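P35 antigen (Borrelia burgdorferi, PDB 4ALY) is an outer surface lipoprotein, BBA64, of the Lyme disease spirochaete that is critical to ensure infection after a tick bite. Local coordinates at residues 133-136 / 137-140; 197-200 / 201-204; 205-208 / 209-213; 220-223 / 224-228. All coordinates share one frame; numbering follows the deposited sequence.

Contact 1 of 4, residues 133-136 / 137-140. With SO4 (sulfate ion), chain D.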
loop_
_atom_site.group_PDB
_atom_site.type_symbol
_atom_site.label_atom_id
_atom_site.label_comp_id
_atom_site.label_asym_id
_atom_site.label_seq_id
_atom_site.Cartn_x
_atom_site.Cartn_y
_atom_site.Cartn_z
ATOM N N ARG A 133 1.924 9.123 -4.256
ATOM C CA ARG A 133 1.222 8.470 -5.375
ATOM C C ARG A 133 0.932 6.971 -5.075
ATOM O O ARG A 133 -0.258 6.483 -5.191
ATOM C CB ARG A 133 2.001 8.667 -6.711
ATOM C CG ARG A 133 1.141 8.424 -7.995
ATOM C CD ARG A 133 0.933 6.919 -8.264
ATOM N NE ARG A 133 2.202 6.212 -8.274
ATOM C CZ ARG A 133 2.297 4.909 -8.084
ATOM N NH1 ARG A 133 1.197 4.245 -7.829
ATOM N NH2 ARG A 133 3.462 4.275 -8.110
ATOM N N MET A 134 1.956 6.255 -4.592
ATOM C CA MET A 134 1.811 4.804 -4.244
ATOM C C MET A 134 0.782 4.696 -3.125
ATOM O O MET A 134 -0.064 3.846 -3.131
ATOM C CB MET A 134 3.148 4.211 -3.828
ATOM C CG MET A 134 3.802 3.297 -4.853
ATOM S SD MET A 134 5.578 3.271 -4.611
ATOM C CE MET A 134 6.205 2.716 -6.208
ATOM N N LEU A 135 0.803 5.611 -2.174
ATOM C CA LEU A 135 -0.207 5.553 -1.164
ATOM C C LEU A 135 -1.641 5.705 -1.789
ATOM O O LEU A 135 -2.579 5.011 -1.373
ATOM C CB LEU A 135 0.045 6.659 -0.163
ATOM C CG LEU A 135 -0.989 6.808 0.938
ATOM C CD1 LEU A 135 -1.108 5.517 1.789
ATOM C CD2 LEU A 135 -0.547 8.035 1.778
ATOM N N TYR A 136 -1.803 6.616 -2.767
ATOM C CA TYR A 136 -3.132 6.887 -3.336
ATOM C C TYR A 136 -3.588 5.666 -4.147
ATOM O O TYR A 136 -4.742 5.252 -4.065
ATOM C CB TYR A 136 -3.104 8.133 -4.246
ATOM C CG TYR A 136 -2.635 9.440 -3.630
ATOM C CD1 TYR A 136 -2.889 9.757 -2.289
ATOM C CD2 TYR A 136 -1.931 10.368 -4.391
ATOM C CE1 TYR A 136 -2.495 10.970 -1.738
ATOM C CE2 TYR A 136 -1.481 11.560 -3.846
ATOM C CZ TYR A 136 -1.802 11.869 -2.507
ATOM O OH TYR A 136 -1.391 13.083 -1.947
ATOM N N THR A 137 -2.671 5.102 -4.927
ATOM C CA THR A 137 -2.891 3.883 -5.643
ATOM C C THR A 137 -3.288 2.735 -4.703
ATOM O O THR A 137 -4.098 1.880 -5.109
ATOM C CB THR A 137 -1.628 3.528 -6.434
ATOM O OG1 THR A 137 -1.360 4.604 -7.334
ATOM C CG2 THR A 137 -1.785 2.294 -7.250
ATOM N N SER A 138 -2.821 2.766 -3.443
ATOM C CA SER A 138 -3.069 1.650 -2.532
ATOM C C SER A 138 -4.513 1.643 -2.144
ATOM O O SER A 138 -5.041 0.672 -1.577
ATOM C CB SER A 138 -2.137 1.707 -1.304
ATOM O OG SER A 138 -2.621 2.571 -0.286
ATOM N N LEU A 139 -5.154 2.766 -2.404
ATOM C CA LEU A 139 -6.585 2.901 -2.129
ATOM C C LEU A 139 -7.274 2.993 -3.524
ATOM O O LEU A 139 -8.296 3.701 -3.685
ATOM C CB LEU A 139 -6.822 4.178 -1.248
ATOM C CG LEU A 139 -6.448 4.108 0.242
ATOM C CD1 LEU A 139 -6.170 5.440 1.019
ATOM C CD2 LEU A 139 -7.489 3.245 0.938
ATOM N N ASN A 140 -6.649 2.363 -4.535
ATOM C CA ASN A 140 -7.226 2.359 -5.903
ATOM C C ASN A 140 -7.446 3.735 -6.544
ATOM O O ASN A 140 -8.233 3.889 -7.448
ATOM C CB ASN A 140 -8.549 1.541 -5.932
ATOM C CG ASN A 140 -8.320 0.041 -5.718
ATOM O OD1 ASN A 140 -7.224 -0.464 -5.851
ATOM N ND2 ASN A 140 -9.351 -0.651 -5.380
HETATM S S SO4 D . -12.697 1.320 -6.292
HETATM O O1 SO4 D . -12.402 2.663 -6.851
HETATM O O2 SO4 D . -12.591 1.317 -4.797
HETATM O O3 SO4 D . -11.756 0.342 -6.886
HETATM O O4 SO4 D . -14.063 0.937 -6.711
#

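Contact 2 of 4, residues 197-200 / 201-204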
loop_
_atom_site.group_PDB
_atom_site.type_symbol
_atom_site.label_atom_id
_atom_site.label_comp_id
_atom_site.label_asym_id
_atom_site.label_seq_id
_atom_site.Cartn_x
_atom_site.Cartn_y
_atom_site.Cartn_z
ATOM N N GLN A 197 11.952 -20.494 -18.642
ATOM C CA GLN A 197 13.082 -21.254 -18.120
ATOM C C GLN A 197 12.857 -21.747 -16.715
ATOM O O GLN A 197 13.737 -22.426 -16.154
ATOM C CB GLN A 197 14.347 -20.427 -18.104
ATOM C CG GLN A 197 15.035 -20.289 -19.445
ATOM C CD GLN A 197 16.368 -19.565 -19.288
ATOM O OE1 GLN A 197 16.734 -18.742 -20.123
ATOM N NE2 GLN A 197 17.079 -19.841 -18.180
ATOM N N LEU A 198 11.706 -21.396 -16.133
ATOM C CA LEU A 198 11.466 -21.684 -14.728
ATOM C C LEU A 198 10.653 -22.935 -14.473
ATOM O O LEU A 198 9.703 -23.275 -15.166
ATOM C CB LEU A 198 10.874 -20.483 -13.976
ATOM C CG LEU A 198 11.724 -19.251 -13.659
ATOM C CD1 LEU A 198 10.798 -18.210 -13.061
ATOM C CD2 LEU A 198 12.883 -19.514 -12.705
ATOM N N ASN A 199 11.123 -23.638 -13.471
ATOM C CA ASN A 199 10.442 -24.699 -12.783
ATOM C C ASN A 199 8.948 -24.306 -12.604
ATOM O O ASN A 199 8.663 -23.116 -12.405
ATOM C CB ASN A 199 11.235 -24.740 -11.463
ATOM C CG ASN A 199 10.555 -25.495 -10.378
ATOM O OD1 ASN A 199 10.362 -26.698 -10.476
ATOM N ND2 ASN A 199 10.225 -24.800 -9.302
ATOM N N LYS A 200 7.988 -25.237 -12.691
ATOM C CA LYS A 200 6.629 -24.821 -12.397
ATOM C C LYS A 200 6.261 -24.624 -10.889
ATOM O O LYS A 200 5.357 -23.841 -10.587
ATOM C CB LYS A 200 5.517 -25.534 -13.225
ATOM C CG LYS A 200 4.630 -26.453 -12.399
ATOM C CD LYS A 200 3.154 -26.468 -12.710
ATOM C CE LYS A 200 2.535 -27.539 -11.785
ATOM N NZ LYS A 200 1.058 -27.483 -11.565
ATOM N N PRO A 201 6.923 -25.312 -9.945
ATOM C CA PRO A 201 6.770 -24.827 -8.539
ATOM C C PRO A 201 7.046 -23.286 -8.256
ATOM O O PRO A 201 6.237 -22.627 -7.575
ATOM C CB PRO A 201 7.752 -25.735 -7.766
ATOM C CG PRO A 201 7.690 -27.034 -8.528
ATOM C CD PRO A 201 7.402 -26.710 -9.980
ATOM N N ASN A 202 8.170 -22.764 -8.752
ATOM C CA ASN A 202 8.478 -21.326 -8.796
ATOM C C ASN A 202 7.415 -20.431 -9.483
ATOM O O ASN A 202 6.908 -19.468 -8.871
ATOM C CB ASN A 202 9.827 -21.136 -9.493
ATOM C CG ASN A 202 10.974 -21.758 -8.702
ATOM O OD1 ASN A 202 10.760 -22.292 -7.619
ATOM N ND2 ASN A 202 12.205 -21.649 -9.226
ATOM N N LEU A 203 7.080 -20.735 -10.745
ATOM C CA LEU A 203 5.920 -20.109 -11.418
ATOM C C LEU A 203 4.631 -20.118 -10.597
ATOM O O LEU A 203 3.857 -19.172 -10.671
ATOM C CB LEU A 203 5.672 -20.691 -12.800
ATOM C CG LEU A 203 6.810 -20.585 -13.813
ATOM C CD1 LEU A 203 6.441 -21.304 -15.099
ATOM C CD2 LEU A 203 7.179 -19.145 -14.137
ATOM N N GLU A 204 4.416 -21.137 -9.775
ATOM C CA GLU A 204 3.202 -21.172 -8.926
ATOM C C GLU A 204 3.282 -20.207 -7.756
ATOM O O GLU A 204 2.291 -19.573 -7.400
ATOM C CB GLU A 204 2.924 -22.601 -8.351
ATOM C CG GLU A 204 2.256 -23.548 -9.326
ATOM C CD GLU A 204 0.882 -23.074 -9.750
ATOM O OE1 GLU A 204 0.343 -22.130 -9.128
ATOM O OE2 GLU A 204 0.335 -23.642 -10.714
#

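Contact 3 of 4, residues 205-208 / 209-213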
loop_
_atom_site.group_PDB
_atom_site.type_symbol
_atom_site.label_atom_id
_atom_site.label_comp_id
_atom_site.label_asym_id
_atom_site.label_seq_id
_atom_site.Cartn_x
_atom_site.Cartn_y
_atom_site.Cartn_z
ATOM N N THR A 205 4.455 -20.175 -7.128
ATOM C CA THR A 205 4.652 -19.396 -5.947
ATOM C C THR A 205 4.555 -17.918 -6.332
ATOM O O THR A 205 3.812 -17.128 -5.706
ATOM C CB THR A 205 5.998 -19.725 -5.287
ATOM O OG1 THR A 205 5.850 -20.949 -4.576
ATOM C CG2 THR A 205 6.407 -18.620 -4.265
ATOM N N LEU A 206 5.229 -17.554 -7.411
ATOM C CA LEU A 206 5.201 -16.150 -7.772
ATOM C C LEU A 206 3.787 -15.731 -8.173
ATOM O O LEU A 206 3.289 -14.660 -7.787
ATOM C CB LEU A 206 6.394 -15.748 -8.686
ATOM C CG LEU A 206 6.408 -15.573 -10.183
ATOM C CD1 LEU A 206 7.689 -16.123 -10.808
ATOM C CD2 LEU A 206 5.188 -16.247 -10.748
ATOM N N TYR A 207 3.072 -16.662 -8.776
ATOM C CA TYR A 207 1.669 -16.436 -9.037
ATOM C C TYR A 207 0.815 -16.421 -7.752
ATOM O O TYR A 207 -0.096 -15.581 -7.603
ATOM C CB TYR A 207 1.152 -17.441 -10.036
ATOM C CG TYR A 207 -0.327 -17.308 -10.188
ATOM C CD1 TYR A 207 -0.907 -16.320 -11.031
ATOM C CD2 TYR A 207 -1.160 -18.104 -9.436
ATOM C CE1 TYR A 207 -2.294 -16.203 -11.129
ATOM C CE2 TYR A 207 -2.512 -17.984 -9.523
ATOM C CZ TYR A 207 -3.072 -17.055 -10.353
ATOM O OH TYR A 207 -4.431 -17.034 -10.340
ATOM N N ASN A 208 1.101 -17.336 -6.826
ATOM C CA ASN A 208 0.482 -17.288 -5.507
ATOM C C ASN A 208 0.901 -16.035 -4.709
ATOM O O ASN A 208 0.094 -15.468 -3.982
ATOM C CB ASN A 208 0.748 -18.584 -4.736
ATOM C CG ASN A 208 -0.052 -19.769 -5.302
ATOM O OD1 ASN A 208 -1.226 -19.624 -5.672
ATOM N ND2 ASN A 208 0.578 -20.931 -5.386
ATOM N N ASP A 209 2.153 -15.602 -4.848
ATOM C CA ASP A 209 2.573 -14.373 -4.220
ATOM C C ASP A 209 1.619 -13.200 -4.587
ATOM O O ASP A 209 1.135 -12.492 -3.701
ATOM C CB ASP A 209 4.033 -14.114 -4.549
ATOM C CG ASP A 209 4.988 -15.032 -3.724
ATOM O OD1 ASP A 209 4.474 -15.853 -2.921
ATOM O OD2 ASP A 209 6.248 -14.909 -3.835
ATOM N N PHE A 210 1.270 -13.059 -5.865
ATOM C CA PHE A 210 0.291 -12.046 -6.294
ATOM C C PHE A 210 -1.010 -12.132 -5.557
ATOM O O PHE A 210 -1.589 -11.112 -5.204
ATOM C CB PHE A 210 0.033 -12.038 -7.815
ATOM C CG PHE A 210 1.060 -11.263 -8.560
ATOM C CD1 PHE A 210 1.418 -9.958 -8.106
ATOM C CD2 PHE A 210 1.738 -11.816 -9.643
ATOM C CE1 PHE A 210 2.409 -9.207 -8.750
ATOM C CE2 PHE A 210 2.741 -11.086 -10.281
ATOM C CZ PHE A 210 3.077 -9.784 -9.848
ATOM N N GLU A 211 -1.456 -13.346 -5.311
ATOM C CA GLU A 211 -2.692 -13.569 -4.588
ATOM C C GLU A 211 -2.692 -13.113 -3.162
ATOM O O GLU A 211 -3.715 -12.627 -2.669
ATOM C CB GLU A 211 -3.028 -15.046 -4.622
ATOM C CG GLU A 211 -4.295 -15.304 -5.408
ATOM C CD GLU A 211 -4.274 -16.615 -6.171
ATOM O OE1 GLU A 211 -3.450 -17.520 -5.878
ATOM O OE2 GLU A 211 -5.103 -16.728 -7.090
ATOM N N LYS A 212 -1.581 -13.309 -2.466
ATOM C CA LYS A 212 -1.494 -12.850 -1.091
ATOM C C LYS A 212 -1.381 -11.331 -1.049
ATOM O O LYS A 212 -2.035 -10.670 -0.246
ATOM C CB LYS A 212 -0.363 -13.551 -0.335
ATOM C CG LYS A 212 -0.812 -14.922 0.145
ATOM C CD LYS A 212 0.367 -15.860 0.269
ATOM C CE LYS A 212 0.073 -17.221 -0.328
ATOM N NZ LYS A 212 1.428 -17.771 -0.510
ATOM N N LEU A 213 -0.584 -10.795 -1.954
ATOM C CA LEU A 213 -0.522 -9.370 -2.136
ATOM C C LEU A 213 -1.885 -8.720 -2.332
ATOM O O LEU A 213 -2.172 -7.742 -1.628
ATOM C CB LEU A 213 0.404 -9.046 -3.289
ATOM C CG LEU A 213 1.733 -8.357 -2.982
ATOM C CD1 LEU A 213 2.233 -8.411 -1.550
ATOM C CD2 LEU A 213 2.769 -8.746 -4.037
#

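Contact 4 of 4, residues 220-223 / 224-228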
loop_
_atom_site.group_PDB
_atom_site.type_symbol
_atom_site.label_atom_id
_atom_site.label_comp_id
_atom_site.label_asym_id
_atom_site.label_seq_id
_atom_site.Cartn_x
_atom_site.Cartn_y
_atom_site.Cartn_z
ATOM N N TRP A 220 -6.815 -3.942 3.520
ATOM C CA TRP A 220 -6.529 -2.498 3.689
ATOM C C TRP A 220 -7.656 -1.689 3.112
ATOM O O TRP A 220 -8.092 -0.707 3.701
ATOM C CB TRP A 220 -5.192 -2.162 3.040
ATOM C CG TRP A 220 -4.864 -0.709 2.804
ATOM C CD1 TRP A 220 -4.692 -0.079 1.591
ATOM C CD2 TRP A 220 -4.604 0.344 3.814
ATOM N NE1 TRP A 220 -4.344 1.241 1.769
ATOM C CE2 TRP A 220 -4.310 1.557 3.076
ATOM C CE3 TRP A 220 -4.590 0.387 5.224
ATOM C CZ2 TRP A 220 -3.998 2.763 3.724
ATOM C CZ3 TRP A 220 -4.279 1.608 5.873
ATOM C CH2 TRP A 220 -4.014 2.766 5.144
ATOM N N LEU A 221 -8.186 -2.126 1.980
ATOM C CA LEU A 221 -9.311 -1.401 1.370
ATOM C C LEU A 221 -10.534 -1.563 2.224
ATOM O O LEU A 221 -11.285 -0.596 2.430
ATOM C CB LEU A 221 -9.597 -1.868 -0.071
ATOM C CG LEU A 221 -8.557 -1.545 -1.189
ATOM C CD1 LEU A 221 -8.730 -2.438 -2.424
ATOM C CD2 LEU A 221 -8.673 -0.075 -1.555
ATOM N N LYS A 222 -10.750 -2.784 2.709
ATOM C CA LYS A 222 -11.884 -3.063 3.615
ATOM C C LYS A 222 -11.821 -2.329 5.000
ATOM O O LYS A 222 -12.840 -1.774 5.513
ATOM C CB LYS A 222 -12.059 -4.584 3.757
ATOM C CG LYS A 222 -13.216 -5.012 4.667
ATOM C CD LYS A 222 -12.736 -5.464 6.052
ATOM C CE LYS A 222 -13.250 -6.882 6.375
ATOM N NZ LYS A 222 -14.630 -6.915 6.950
ATOM N N ASP A 223 -10.653 -2.330 5.625
ATOM C CA ASP A 223 -10.583 -1.657 6.946
ATOM C C ASP A 223 -10.786 -0.150 6.789
ATOM O O ASP A 223 -11.280 0.494 7.700
ATOM C CB ASP A 223 -9.281 -1.953 7.729
ATOM C CG ASP A 223 -9.156 -3.419 8.183
ATOM O OD1 ASP A 223 -10.183 -4.094 8.345
ATOM O OD2 ASP A 223 -8.014 -3.899 8.359
ATOM N N THR A 224 -10.500 0.370 5.596
ATOM C CA THR A 224 -10.512 1.810 5.316
ATOM C C THR A 224 -11.918 2.233 5.185
ATOM O O THR A 224 -12.311 3.246 5.749
ATOM C CB THR A 224 -9.893 2.188 3.954
ATOM O OG1 THR A 224 -8.579 1.729 3.881
ATOM C CG2 THR A 224 -9.761 3.614 3.887
ATOM N N ASP A 225 -12.664 1.491 4.384
ATOM C CA ASP A 225 -14.089 1.733 4.183
ATOM C C ASP A 225 -14.820 1.577 5.513
ATOM O O ASP A 225 -15.693 2.363 5.791
ATOM C CB ASP A 225 -14.666 0.719 3.193
ATOM C CG ASP A 225 -14.124 0.899 1.765
ATOM O OD1 ASP A 225 -13.880 2.057 1.313
ATOM O OD2 ASP A 225 -14.003 -0.119 1.059
ATOM N N ASP A 226 -14.469 0.584 6.332
ATOM C CA ASP A 226 -15.247 0.370 7.567
ATOM C C ASP A 226 -15.024 1.514 8.528
ATOM O O ASP A 226 -15.958 1.936 9.259
ATOM C CB ASP A 226 -14.948 -0.977 8.263
ATOM C CG ASP A 226 -15.347 -2.192 7.417
ATOM O OD1 ASP A 226 -16.280 -2.133 6.597
ATOM O OD2 ASP A 226 -14.729 -3.239 7.565
ATOM N N LEU A 227 -13.791 2.033 8.496
ATOM C CA LEU A 227 -13.425 3.142 9.368
ATOM C C LEU A 227 -14.271 4.364 8.960
ATOM O O LEU A 227 -14.860 5.011 9.822
ATOM C CB LEU A 227 -11.927 3.443 9.270
ATOM C CG LEU A 227 -11.592 4.709 10.088
ATOM C CD1 LEU A 227 -12.002 4.476 11.569
ATOM C CD2 LEU A 227 -10.132 5.145 9.905
ATOM N N ILE A 228 -14.352 4.642 7.659
ATOM C CA ILE A 228 -15.148 5.721 7.098
ATOM C C ILE A 228 -16.618 5.530 7.533
ATOM O O ILE A 228 -17.258 6.492 8.002
ATOM C CB ILE A 228 -15.013 5.720 5.538
ATOM C CG1 ILE A 228 -13.593 6.170 5.080
ATOM C CG2 ILE A 228 -16.136 6.512 4.829
ATOM C CD1 ILE A 228 -13.427 6.261 3.541
#

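Contact 1 of 4, residues 133-136 / 137-140
Arg133 and Thr137, one helical turn apart, meet at the last turn of helix 129-137, just before a Schellman motif ends it. The tip of the arginine does the touching: NH1 donates to Thr137 OG1 over 2.6 Å, and the hydroxyl sits at the guanidinium edge, only 5° out of its plane. The chain gets there by folding back, with CG anti to the backbone N (chi1 -161°) and further bends at chi2 and chi3. Beneath this side-chain bond runs the ordinary helical one, Thr137 N to Arg133 O at 2.8 Å, so the same pair is joined twice. The hydroxyl of Thr137 is also hydrogen-bonded to Asp93 OD2, while Arg133 NH2 makes a salt bridge to Glu182; these two acids hold the arginine-threonine pair between helices 70-95 and 163-189.

One residue on, Ser138 OG donates to Leu135 O at 2.7 Å, tilted from the carbonyl plane. The same oxygen, OG, accepts from Trp220 NE1 of helix 200-233, which leaves a buried polar group satisfied within the core. The backbone then unwinds: Ser138 N reaches Met134 O and Leu135 O only weakly, and Leu139 N turns to Tyr136 O. Asn140, the C' residue, takes a positive phi of 59°; its N closes a type I turn onto Thr137 O at 2.7 Å, and Phe141 N returns to Tyr136 O. Past this end, Asn140 ND2 makes a weak bond of 3.0 Å to O3 of a sulfate ion, probably from the crystallisation liquor.

Contact 2 of 4, residues 197-200 / 201-204
The carboxamide of Asn199 has Pro201 to one side of its plane and the side-chain amide of Asn202 beyond its nitrogen end, close to that plane. Pro201 CD comes within 3.0 Å of Asn199 OD1, and Pro201 CB within 3.1 Å of Asn199 ND2; the two side chains cross at about a right angle. A chi1 of 165° places the Asn199 amide beside its own carbonyl carbon, turned over the first turn of the helix. There Asn199 ND2 lies 2.9 Å from Asn202 N, but as modelled both are donors, so no capping bond can be assigned to this pair.

Asn199 occupies the N-cap of helix 200-233, and the residues flanking the first turn form a hydrophobic staple: Leu198, just before the cap, sets CD1 3.9 Å from Leu203 CD2. Ile274 and Ile278 border Leu198, while Leu75 and Ile76 of helix 70-95 border Leu203. The backbone bond of Leu203 N to Asn199 O is nearly straight at 173° but long and weak, 3.3 Å. Beside helix 70-95, Lys200 and Glu204 run alongside each other in the same direction; Lys200 NZ stays 4.0 Å from Glu204 OE2, an opposite-charge approach beyond salt-bridge distance.

Contact 3 of 4, residues 205-208 / 209-213
Lys212 N donates to Asn208 O at 3.1 Å with an N-H...O angle of 152°, the shortest bond between 205-208 and 209-213 whose length is unremarkable. Phe210 N to Leu206 O follows at 3.2 Å, whereas Glu211 N to Tyr207 O is stretched to a weak 3.5 Å. The fourth bond of the series, Asp209 N to Thr205 O, is modelled at an improbably short length and is doubtful in detail. Asp209 OD1 stands 3.1 Å from Thr205 O, acceptor against acceptor, with Thr205 CG2 beside the carboxylate at 3.6 Å from OD1.

These residues make up about two and a half turns inside the long helix 200-233, a member of the all-helical bundle, and its faces are divided accordingly. Phe210 packs on Ile184 and Ile188 of helix 163-189 and on Arg82 of helix 70-95; Asp209 and Leu213 meet Leu267 of helix 254-275. On another side of the helix, chi1 near 174° swings the Tyr207 ring beside its own carbonyl carbon, which carries it across to Glu211. The ring and carboxylate planes stand 78° apart, and Glu211 OE2 approaches the phenol end obliquely, 3.3 Å from Tyr207 OH. Tyr207 also touches Ile79 of helix 70-95.

Contact 4 of 4, residues 220-223 / 224-228
In the C-terminal third of helix 200-233, Thr224 folds its hydroxyl back onto the carbonyl one turn earlier, a familiar habit of threonine inside alpha-helices. With OG1 beside the backbone N (chi1 -58°), the hydroxyl donates to Trp220 O at 2.5 Å, a length too short to be taken literally. The amide N of Thr224 reaches the same Trp220 O only weakly, at 3.2 Å. OG1 also stands 4.2 Å above the plane of the Trp220 indole, over its centre, so one aromatic face is covered by the residue a turn ahead. Leu149 of helix 143-157 and Leu139 pack against Thr224 from outside, while Thr169 and Leu170 of helix 163-189 border the tryptophan.

Acids cluster around the same turn. Asp225 N bonds to Leu221 O at 3.2 Å and an angle of 166°, yet Asp225 OD2 lies 3.1 Å from Leu221 O, two acceptors with no bond between them, while OD1 makes a salt bridge with Lys145. Asp223 is paired with Arg173. Lys222, exposed to solvent, leans over Asp226, its chain bent from chi2 onward: CD comes within 3.3 Å of Asp226 OD2, and NZ makes a long salt bridge of 3.7 Å to Asp226 OD2.

Overall arrangement
Contacts 2, 3 and 4 follow one another along helix 200-233: contact 2 at its N-terminus, contact 3 next to it with centres 13 Å apart, and contact 4 about 35 Å from contact 2 between centres. Contact 1 is the end of a different helix, and it touches contact 4 alone. Their centres are 14 Å apart, joined by Ser138 OG to Trp220 NE1 (3.0 Å, a probable hydrogen bond) and by Leu139 CD2 against Thr224 OG1 at 3.5 Å. Asn140 ND2 packs 3.5 Å from Leu221 CD1, and the sulfate lies near this seam, about 5 Å from the Leu221 side chain. Contact 1 stays about 9 Å from contact 3 at the nearest atoms.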